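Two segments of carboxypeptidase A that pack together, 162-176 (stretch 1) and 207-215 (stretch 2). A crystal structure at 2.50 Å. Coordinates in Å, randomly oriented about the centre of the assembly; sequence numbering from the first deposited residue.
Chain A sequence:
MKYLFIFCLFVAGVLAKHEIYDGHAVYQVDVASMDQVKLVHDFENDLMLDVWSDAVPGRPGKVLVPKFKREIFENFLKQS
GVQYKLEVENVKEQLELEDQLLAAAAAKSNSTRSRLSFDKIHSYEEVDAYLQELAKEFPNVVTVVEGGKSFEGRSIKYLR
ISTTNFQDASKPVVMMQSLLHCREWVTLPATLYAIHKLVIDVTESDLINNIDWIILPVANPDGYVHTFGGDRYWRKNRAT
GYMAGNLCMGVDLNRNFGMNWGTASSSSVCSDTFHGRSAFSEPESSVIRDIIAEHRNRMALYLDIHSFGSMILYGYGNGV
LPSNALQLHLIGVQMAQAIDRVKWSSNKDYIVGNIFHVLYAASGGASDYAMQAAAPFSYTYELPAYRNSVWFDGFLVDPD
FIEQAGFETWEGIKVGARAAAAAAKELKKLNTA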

# COMPACT_ATOMS: atom_id res chain seq x y z
N SER A 162 -3.56 8.23 21.77
CA SER A 162 -4.28 7.73 22.93
C SER A 162 -4.57 8.79 23.98
O SER A 162 -3.73 9.59 24.42
N THR A 163 -5.72 8.73 24.59
CA THR A 163 -6.13 9.62 25.67
C THR A 163 -5.68 9.05 27.01
O THR A 163 -5.59 9.70 28.07
N THR A 164 -5.36 7.77 27.03
CA THR A 164 -4.86 7.10 28.24
C THR A 164 -3.40 6.72 28.13
O THR A 164 -2.85 5.89 28.86
N ASN A 165 -2.69 7.30 27.17
CA ASN A 165 -1.29 7.02 26.93
C ASN A 165 -0.92 5.55 26.88
O ASN A 165 0.07 5.08 27.47
N PHE A 166 -1.73 4.73 26.19
CA PHE A 166 -1.52 3.30 26.10
C PHE A 166 -1.39 2.57 27.43
O PHE A 166 -0.79 1.48 27.48
N GLN A 167 -1.96 3.13 28.50
CA GLN A 167 -1.87 2.64 29.85
C GLN A 167 -3.02 1.70 30.20
O GLN A 167 -2.82 0.75 30.93
N ASP A 168 -4.21 1.99 29.72
CA ASP A 168 -5.39 1.19 29.99
C ASP A 168 -5.42 0.04 28.98
O ASP A 168 -5.87 0.23 27.84
N ALA A 169 -5.02 -1.15 29.42
CA ALA A 169 -4.95 -2.32 28.58
C ALA A 169 -6.29 -2.90 28.18
O ALA A 169 -6.41 -3.71 27.27
N SER A 170 -7.39 -2.41 28.73
CA SER A 170 -8.73 -2.85 28.33
C SER A 170 -9.10 -2.31 26.95
O SER A 170 -9.99 -2.85 26.30
N LYS A 171 -8.51 -1.21 26.51
CA LYS A 171 -8.79 -0.60 25.22
C LYS A 171 -8.09 -1.36 24.10
O LYS A 171 -6.89 -1.66 24.16
N PRO A 172 -8.80 -1.63 23.02
CA PRO A 172 -8.23 -2.28 21.85
C PRO A 172 -7.29 -1.39 21.07
O PRO A 172 -7.47 -0.18 21.06
N VAL A 173 -6.33 -1.95 20.36
CA VAL A 173 -5.42 -1.24 19.47
C VAL A 173 -5.70 -1.47 17.98
O VAL A 173 -5.96 -2.60 17.51
N VAL A 174 -5.69 -0.42 17.21
CA VAL A 174 -5.87 -0.43 15.77
C VAL A 174 -4.60 0.08 15.08
O VAL A 174 -4.20 1.23 15.29
N MET A 175 -3.91 -0.80 14.37
CA MET A 175 -2.68 -0.38 13.70
C MET A 175 -3.00 -0.04 12.25
O MET A 175 -3.76 -0.73 11.59
N MET A 176 -2.34 0.98 11.74
CA MET A 176 -2.51 1.38 10.33
C MET A 176 -1.19 1.81 9.72
O MET A 176 -0.33 2.39 10.39
N LEU A 207 -14.06 7.37 18.88
CA LEU A 207 -12.93 6.76 18.21
C LEU A 207 -11.59 7.00 18.90
O LEU A 207 -10.69 6.18 18.77
N ILE A 208 -11.46 8.09 19.63
CA ILE A 208 -10.25 8.38 20.37
C ILE A 208 -10.28 7.95 21.82
O ILE A 208 -9.24 7.54 22.34
N ASN A 209 -11.45 8.04 22.45
CA ASN A 209 -11.61 7.63 23.83
C ASN A 209 -11.54 6.12 24.08
O ASN A 209 -10.95 5.69 25.09
N ASN A 210 -12.22 5.35 23.23
CA ASN A 210 -12.29 3.90 23.44
C ASN A 210 -11.26 3.07 22.68
O ASN A 210 -11.28 1.86 22.71
N ILE A 211 -10.47 3.67 21.81
CA ILE A 211 -9.51 2.99 20.97
C ILE A 211 -8.12 3.63 21.00
O ILE A 211 -7.99 4.86 20.92
N ASP A 212 -7.10 2.80 21.12
CA ASP A 212 -5.70 3.22 20.97
C ASP A 212 -5.15 3.00 19.56
O ASP A 212 -5.48 1.98 18.95
N TRP A 213 -4.53 4.01 18.97
CA TRP A 213 -4.13 3.93 17.56
C TRP A 213 -2.62 4.02 17.36
O TRP A 213 -1.85 4.67 18.08
N ILE A 214 -2.15 3.28 16.34
CA ILE A 214 -0.77 3.27 15.92
C ILE A 214 -0.84 3.59 14.44
O ILE A 214 -1.44 2.85 13.65
N ILE A 215 -0.18 4.67 14.01
CA ILE A 215 -0.17 5.05 12.61
C ILE A 215 1.24 5.26 12.11
O ILE A 215 1.95 6.11 12.64

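Strands 173-176 and 212-215 run parallel, their axes 15° apart and 4.7 Å at closest approach; side chains of paired residues leave the sheet on the same face. The ladder is regular: Asp-212 N donates to Pro-172 O (3.0 Å, 161°), Val-174 N to Asp-212 O (3.0 Å, 165°), Ile-214 N to Val-174 O (3.1 Å, 165°) and Met-176 N to Ile-214 O (2.8 Å).

Val-173, Met-175, Asp-212 and Ile-214 share one face. Ile-214 (chi1 m, chi2 t) has CD1 4.0 Å from Val-173 CG1 and CG2 3.7 Å from Met-175 CG, the methionine being extended (t, t, t). Phe-166 starts sideways, but chi1 of -85° and chi2 of 62° bring its ring end to the strand: CZ lies 3.8 Å from Ile-214 CG1, and Asp-212 CB sits over one ring face, 4.0 Å from the centroid and 20° off the normal.

Asp-212 (chi1 m, chi2 -6°) turns its carboxylate into the 162-171 loop. OD1 accepts from Ser-162 OG (2.8 Å), whose t rotamer also lets OG accept from Phe-166 N (3.2 Å, 175°). Lys-171 points toward stretch 2; with chi angles m, t, p, t, its NZ forms a salt bridge with Asp-212 OD1 (3.4 Å, a weak hydrogen bond), bonds weakly to Asn-209 O (2.9 Å) and donates to Thr-164 OG1 (3.2 Å). Water 1 joins the stretches, accepting from Thr-164 OG1 (2.5 Å) and donating to Asp-168 O (2.9 Å) and Asp-212 OD2 (2.7 Å).

The other face carries Val-174, Met-176, Trp-213 and Ile-215. Trp-213 (chi1 -51°, chi2 71°) is anchored by NE1 donating to Leu-207 O (2.7 Å, 155°); its CZ3 meets Val-174 CG1 (3.7 Å) and Met-176 CE (4.0 Å), the latter turned by chi3 m after two t angles. Val-174 CG2 packs against Ile-211 CG2 (3.5 Å).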

# COMPACT_ATOMS: atom_id res chain seq x y z
CB SER A 162 -3.50 6.57 23.57
OG SER A 162 -4.17 6.15 24.77
CB THR A 163 -7.66 9.83 25.74
OG1 THR A 163 -8.21 8.52 25.89
CG2 THR A 163 -8.25 10.50 24.52
CB THR A 164 -5.67 5.82 28.53
OG1 THR A 164 -5.70 5.08 27.29
CG2 THR A 164 -7.05 6.22 29.01
CB ASN A 165 -0.49 7.76 28.01
CG ASN A 165 1.01 7.77 27.73
OD1 ASN A 165 1.45 8.07 26.62
ND2 ASN A 165 1.78 7.39 28.76
CB PHE A 166 -0.28 3.04 25.21
CG PHE A 166 -0.60 3.01 23.74
CD1 PHE A 166 -1.11 4.14 23.11
CD2 PHE A 166 -0.41 1.88 22.96
CE1 PHE A 166 -1.41 4.14 21.76
CE2 PHE A 166 -0.72 1.88 21.61
CZ PHE A 166 -1.22 3.01 20.99
CB GLN A 167 -1.85 3.82 30.83
CG GLN A 167 -0.68 4.76 30.66
CD GLN A 167 0.68 4.13 30.90
OE1 GLN A 167 1.12 3.33 30.08
NE2 GLN A 167 1.24 4.57 32.03
CB ASP A 168 -6.65 2.03 29.93
CG ASP A 168 -7.91 1.30 30.33
OD1 ASP A 168 -9.00 1.65 29.81
OD2 ASP A 168 -7.83 0.38 31.16
CB ALA A 169 -4.08 -3.37 29.26
CB SER A 170 -9.78 -2.41 29.36
OG SER A 170 -9.87 -0.97 29.43
CB LYS A 171 -8.39 0.89 25.17
CG LYS A 171 -9.08 1.75 26.23
CD LYS A 171 -8.56 3.16 26.37
CE LYS A 171 -8.56 3.88 25.04
NZ LYS A 171 -8.12 5.30 25.26
CB PRO A 172 -9.47 -2.61 20.98
CG PRO A 172 -10.43 -1.54 21.35
CD PRO A 172 -10.24 -1.35 22.84
CB VAL A 173 -3.98 -1.69 19.77
CG1 VAL A 173 -2.93 -1.04 18.88
CG2 VAL A 173 -3.62 -1.37 21.21
CB VAL A 174 -7.08 0.44 15.35
CG1 VAL A 174 -7.19 0.53 13.83
CG2 VAL A 174 -8.34 -0.12 15.99
CB MET A 175 -1.56 -1.44 13.81
CG MET A 175 -0.19 -0.86 13.48
SD MET A 175 1.13 -2.03 13.64
CE MET A 175 2.33 -1.32 12.52
CB MET A 176 -3.51 2.51 10.38
CG MET A 176 -3.90 3.15 9.08
SD MET A 176 -4.70 4.74 9.47
CE MET A 176 -5.83 4.22 10.73
CB LEU A 207 -12.81 7.23 16.76
CG LEU A 207 -13.99 6.90 15.83
CD1 LEU A 207 -13.79 7.55 14.47
CD2 LEU A 207 -14.17 5.41 15.60
CB ILE A 208 -9.90 9.88 20.33
CG1 ILE A 208 -11.11 10.74 20.62
CG2 ILE A 208 -9.34 10.23 18.96
CD1 ILE A 208 -10.87 12.18 21.02
CB ASN A 209 -12.93 8.21 24.40
CG ASN A 209 -12.77 9.67 24.79
OD1 ASN A 209 -11.77 10.02 25.42
ND2 ASN A 209 -13.73 10.49 24.42
CB ASN A 210 -13.71 3.43 23.13
CG ASN A 210 -14.72 4.04 24.09
OD1 ASN A 210 -14.52 4.02 25.32
ND2 ASN A 210 -15.81 4.56 23.51
CB ILE A 211 -10.01 2.90 19.51
CG1 ILE A 211 -11.40 2.23 19.43
CG2 ILE A 211 -9.03 2.09 18.65
CD1 ILE A 211 -12.08 2.27 18.08
CB ASP A 212 -4.83 2.41 21.93
CG ASP A 212 -4.88 2.90 23.35
OD1 ASP A 212 -5.49 3.94 23.62
OD2 ASP A 212 -4.32 2.24 24.26
CB TRP A 213 -4.80 4.99 16.71
CG TRP A 213 -6.28 5.09 16.86
CD1 TRP A 213 -7.00 5.57 17.93
CD2 TRP A 213 -7.26 4.75 15.87
NE1 TRP A 213 -8.35 5.53 17.68
CE2 TRP A 213 -8.53 5.03 16.42
CE3 TRP A 213 -7.20 4.25 14.57
CZ2 TRP A 213 -9.72 4.81 15.70
CZ3 TRP A 213 -8.34 4.02 13.88
CH2 TRP A 213 -9.60 4.29 14.44
CB ILE A 214 -0.08 1.92 16.17
CG1 ILE A 214 0.13 1.68 17.68
CG2 ILE A 214 1.28 1.85 15.45
CD1 ILE A 214 0.70 0.33 18.06
CB ILE A 215 -1.02 6.32 12.39
CG1 ILE A 215 -2.46 6.09 12.88
CG2 ILE A 215 -1.02 6.70 10.90
CD1 ILE A 215 -3.43 7.22 12.64
O HOH W 1 -4.87 2.77 26.81